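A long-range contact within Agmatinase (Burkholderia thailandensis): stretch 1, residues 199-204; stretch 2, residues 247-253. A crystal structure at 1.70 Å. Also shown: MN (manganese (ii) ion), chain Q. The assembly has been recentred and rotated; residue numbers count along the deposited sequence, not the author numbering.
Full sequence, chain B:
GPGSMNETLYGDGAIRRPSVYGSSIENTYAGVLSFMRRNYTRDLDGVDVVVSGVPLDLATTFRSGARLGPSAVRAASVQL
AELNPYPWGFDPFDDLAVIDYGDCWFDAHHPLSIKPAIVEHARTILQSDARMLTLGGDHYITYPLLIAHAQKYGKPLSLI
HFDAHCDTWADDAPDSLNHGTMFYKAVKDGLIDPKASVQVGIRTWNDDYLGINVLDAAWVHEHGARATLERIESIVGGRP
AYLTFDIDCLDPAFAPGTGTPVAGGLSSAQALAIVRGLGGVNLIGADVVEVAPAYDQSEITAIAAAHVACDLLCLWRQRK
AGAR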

ATOM      1  N   GLN B 199      -5.202  22.036  26.208  1.00 12.06           N
ATOM      2  CA  GLN B 199      -4.664  21.355  25.039  1.00 12.10           C
ATOM      3  C   GLN B 199      -4.049  20.044  25.527  1.00 11.91           C
ATOM      4  O   GLN B 199      -3.271  20.047  26.469  1.00 13.15           O
ATOM      5  CB  GLN B 199      -3.651  22.258  24.350  1.00 11.94           C
ATOM      6  CG  GLN B 199      -4.311  23.533  23.801  1.00 12.18           C
ATOM      7  CD  GLN B 199      -3.342  24.486  23.128  1.00 12.89           C
ATOM      8  OE1 GLN B 199      -2.298  24.849  23.685  1.00 13.83           O
ATOM      9  NE2 GLN B 199      -3.672  24.883  21.890  1.00 12.95           N
ATOM     10  N   VAL B 200      -4.429  18.948  24.887  1.00 11.37           N
ATOM     11  CA  VAL B 200      -4.158  17.593  25.396  1.00 11.52           C
ATOM     12  C   VAL B 200      -3.415  16.767  24.331  1.00 10.84           C
ATOM     13  O   VAL B 200      -3.880  16.648  23.189  1.00 10.76           O
ATOM     14  CB  VAL B 200      -5.468  16.855  25.739  1.00 11.84           C
ATOM     15  CG1 VAL B 200      -5.151  15.480  26.337  1.00 12.50           C
ATOM     16  CG2 VAL B 200      -6.313  17.662  26.743  1.00 12.51           C
ATOM     17  N   GLY B 201      -2.274  16.195  24.713  1.00 10.92           N
ATOM     18  CA  GLY B 201      -1.463  15.371  23.810  1.00 10.67           C
ATOM     19  C   GLY B 201      -0.351  16.156  23.107  1.00 10.68           C
ATOM     20  O   GLY B 201       0.392  15.605  22.276  1.00 10.13           O
ATOM     21  N   ILE B 202      -0.232  17.437  23.452  1.00 10.39           N
ATOM     22  CA  ILE B 202       0.794  18.337  22.885  1.00 10.36           C
ATOM     23  C   ILE B 202       2.191  17.734  22.950  1.00 10.81           C
ATOM     24  O   ILE B 202       2.597  17.174  23.962  1.00 11.15           O
ATOM     25  CB  ILE B 202       0.787  19.732  23.558  1.00 10.97           C
ATOM     26  CG1 ILE B 202      -0.581  20.427  23.364  1.00 10.48           C
ATOM     27  CG2 ILE B 202       1.966  20.580  23.024  1.00 10.88           C
ATOM     28  CD1 ILE B 202      -0.913  20.789  21.899  1.00 10.42           C
ATOM     29  N   ARG B 203       2.928  17.845  21.856  1.00 10.25           N
ATOM     30  CA  ARG B 203       4.305  17.358  21.839  1.00 10.51           C
ATOM     31  C   ARG B 203       5.108  18.093  20.769  1.00 10.90           C
ATOM     32  O   ARG B 203       6.053  17.532  20.172  1.00 11.01           O
ATOM     33  CB  ARG B 203       4.354  15.836  21.667  1.00 10.48           C
ATOM     34  CG  ARG B 203       3.540  15.278  20.516  1.00  9.72           C
ATOM     35  CD  ARG B 203       3.492  13.754  20.627  1.00  9.61           C
ATOM     36  NE  ARG B 203       2.825  13.091  19.486  1.00  9.17           N
ATOM     37  CZ  ARG B 203       1.507  12.967  19.295  1.00  8.87           C
ATOM     38  NH1 ARG B 203       1.071  12.277  18.237  1.00  8.58           N
ATOM     39  NH2 ARG B 203       0.616  13.488  20.144  1.00  8.51           N
ATOM     40  N   THR B 204       4.787  19.387  20.599  1.00 10.86           N
ATOM     41  CA  THR B 204       5.584  20.276  19.762  1.00 11.39           C
ATOM     42  C   THR B 204       5.702  21.616  20.464  1.00 11.67           C
ATOM     43  O   THR B 204       4.879  21.938  21.342  1.00 11.30           O
ATOM     44  CB  THR B 204       4.989  20.494  18.354  1.00 11.20           C
ATOM     45  OG1 THR B 204       3.590  20.793  18.437  1.00 10.78           O
ATOM     46  CG2 THR B 204       5.206  19.232  17.484  1.00 11.31           C
TER
HETATM   47 MN    MN Q 402      -1.962  18.599  14.771  1.00 13.04          MN
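Stretch 2 247-253: IDCLDPA

Stretch 2 meets stretch 1 through a small, mostly polar contact in which the guanidinium of R203 gathers the successive backbone carbonyls of D248, C249 and L250, at the end of a 3-10 turn and just after it, while the thiol of C249 packs against the backbone at V200 and G201. Residues that touch across the contact are at least 45 apart in sequence, and the two segments bury 194 Å² between them, both sides summed.

Stretch 2 opens with a 3-10 segment, 247-249, whose tight turn is held by a backbone hydrogen bond from L250 N to I247 O (3.0 Å). From L250 the chain takes up extended backbone angles through D251 and then turns again at P252 and A253, where the carboxylate of D251 accepts a hydrogen bond from the backbone, A253 N to D251 OD2 at 3.0 Å. There is thus no strand pairing across the contact; the CA atoms of the two stretches come nearest where stretch 1 rounds a corner, with G201 CA and C249 CA 5.5 Å apart.

C249, with chi1 in the t rotamer, places its SG 3.5 Å from V200 O and 4.2 Å from G201 CA. The glycine matters at this point: a CB on residue 201 would point toward stretch 2 and lie 2.7 Å from C249 SG, a clash. Its backbone angles (phi 94°, psi 3°) call for glycine in their own right, since a CB would also be jammed against V200 O.

R203 supplies the largest buried area of the contact. Its CA-to-CB bond points sideways, but the long side chain, p at chi1 and t at chi2 and chi3, brings its end to the turn. The best-formed bond across the interface runs from R203 NH2 to C249 O, at 2.9 Å, and C249 O lies at the edge of the guanidinium, near its plane. R203 NH1 adds weak hydrogen bonds to D248 O (2.9 Å), L250 O (3.2 Å) and C249 O (3.3 Å), all with bent N-H...O angles. Within its own stretch, R203 NH2 also donates to G201 O at 3.0 Å, so one nitrogen ties the corner of stretch 1 to the turn of stretch 2. Beyond the carbonyls, P252 CD lies 4.2 Å from R203 NH1.

The same turn carries D248, whose carboxylate binds the manganese ion through OD1 (2.2 Å) and OD2 (2.5 Å), while its carbonyl faces R203.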

ATOM      1  N   ILE B 247      -6.855  14.305  14.862  1.00  9.04           N
ATOM      2  CA  ILE B 247      -6.484  12.890  14.926  1.00  9.43           C
ATOM      3  C   ILE B 247      -4.974  12.665  15.158  1.00  9.38           C
ATOM      4  O   ILE B 247      -4.582  11.627  15.710  1.00  9.29           O
ATOM      5  CB  ILE B 247      -7.021  12.119  13.697  1.00  9.26           C
ATOM      6  CG1 ILE B 247      -7.272  10.616  14.044  1.00  9.94           C
ATOM      7  CG2 ILE B 247      -6.106  12.336  12.465  1.00  9.07           C
ATOM      8  CD1 ILE B 247      -8.277  10.337  15.152  1.00 10.40           C
ATOM      9  N   ASP B 248      -4.144  13.650  14.812  1.00  9.09           N
ATOM     10  CA  ASP B 248      -2.692  13.530  15.076  1.00  9.70           C
ATOM     11  C   ASP B 248      -2.321  13.648  16.559  1.00  9.58           C
ATOM     12  O   ASP B 248      -1.156  13.497  16.928  1.00  9.84           O
ATOM     13  CB  ASP B 248      -1.850  14.448  14.159  1.00 10.59           C
ATOM     14  CG  ASP B 248      -1.833  15.942  14.587  1.00 11.85           C
ATOM     15  OD1 ASP B 248      -1.531  16.758  13.677  1.00 12.34           O
ATOM     16  OD2 ASP B 248      -2.118  16.312  15.751  1.00 12.55           O
ATOM     17  N   CYS B 249      -3.327  13.894  17.408  1.00  9.89           N
ATOM     18  CA  CYS B 249      -3.160  13.683  18.870  1.00  9.87           C
ATOM     19  C   CYS B 249      -2.679  12.210  19.102  1.00  9.59           C
ATOM     20  O   CYS B 249      -1.796  11.947  19.923  1.00  9.55           O
ATOM     21  CB  CYS B 249      -4.509  13.893  19.568  1.00 10.92           C
ATOM     22  SG  CYS B 249      -4.384  13.661  21.355  1.00 13.45           S
ATOM     23  N   LEU B 250      -3.243  11.284  18.333  1.00  8.90           N
ATOM     24  CA  LEU B 250      -2.889   9.879  18.458  1.00  8.76           C
ATOM     25  C   LEU B 250      -1.494   9.658  17.874  1.00  8.29           C
ATOM     26  O   LEU B 250      -1.093  10.347  16.927  1.00  8.56           O
ATOM     27  CB  LEU B 250      -3.912   8.991  17.710  1.00  9.08           C
ATOM     28  CG  LEU B 250      -5.355   9.198  18.166  1.00  9.38           C
ATOM     29  CD1 LEU B 250      -6.299   8.241  17.430  1.00  9.77           C
ATOM     30  CD2 LEU B 250      -5.494   9.016  19.672  1.00 10.35           C
ATOM     31  N   ASP B 251      -0.763   8.720  18.463  1.00  8.28           N
ATOM     32  CA  ASP B 251       0.516   8.323  17.903  1.00  7.96           C
ATOM     33  C   ASP B 251       0.337   7.904  16.449  1.00  7.85           C
ATOM     34  O   ASP B 251      -0.687   7.335  16.113  1.00  7.61           O
ATOM     35  CB  ASP B 251       1.136   7.177  18.704  1.00  8.51           C
ATOM     36  CG  ASP B 251       2.615   6.994  18.344  1.00  8.80           C
ATOM     37  OD1 ASP B 251       3.478   7.716  18.889  1.00  9.06           O
ATOM     38  OD2 ASP B 251       2.877   6.194  17.429  1.00  9.49           O
ATOM     39  N   PRO B 252       1.342   8.164  15.599  1.00  7.89           N
ATOM     40  CA  PRO B 252       1.281   7.661  14.203  1.00  7.94           C
ATOM     41  C   PRO B 252       1.001   6.164  14.061  1.00  7.92           C
ATOM     42  O   PRO B 252       0.486   5.742  13.019  1.00  7.87           O
ATOM     43  CB  PRO B 252       2.666   8.039  13.643  1.00  8.00           C
ATOM     44  CG  PRO B 252       3.014   9.344  14.399  1.00  8.40           C
ATOM     45  CD  PRO B 252       2.475   9.095  15.810  1.00  8.16           C
ATOM     46  N   ALA B 253       1.299   5.359  15.079  1.00  8.25           N
ATOM     47  CA  ALA B 253       0.946   3.934  15.007  1.00  8.55           C
ATOM     48  C   ALA B 253      -0.565   3.724  14.903  1.00  8.44           C
ATOM     49  O   ALA B 253      -1.033   2.801  14.193  1.00  8.72           O
ATOM     50  CB  ALA B 253       1.494   3.171  16.210  1.00  8.85           C
TER
HETATM   51  O   HOH W   1      -2.254  20.588  14.263  1.00 13.72           O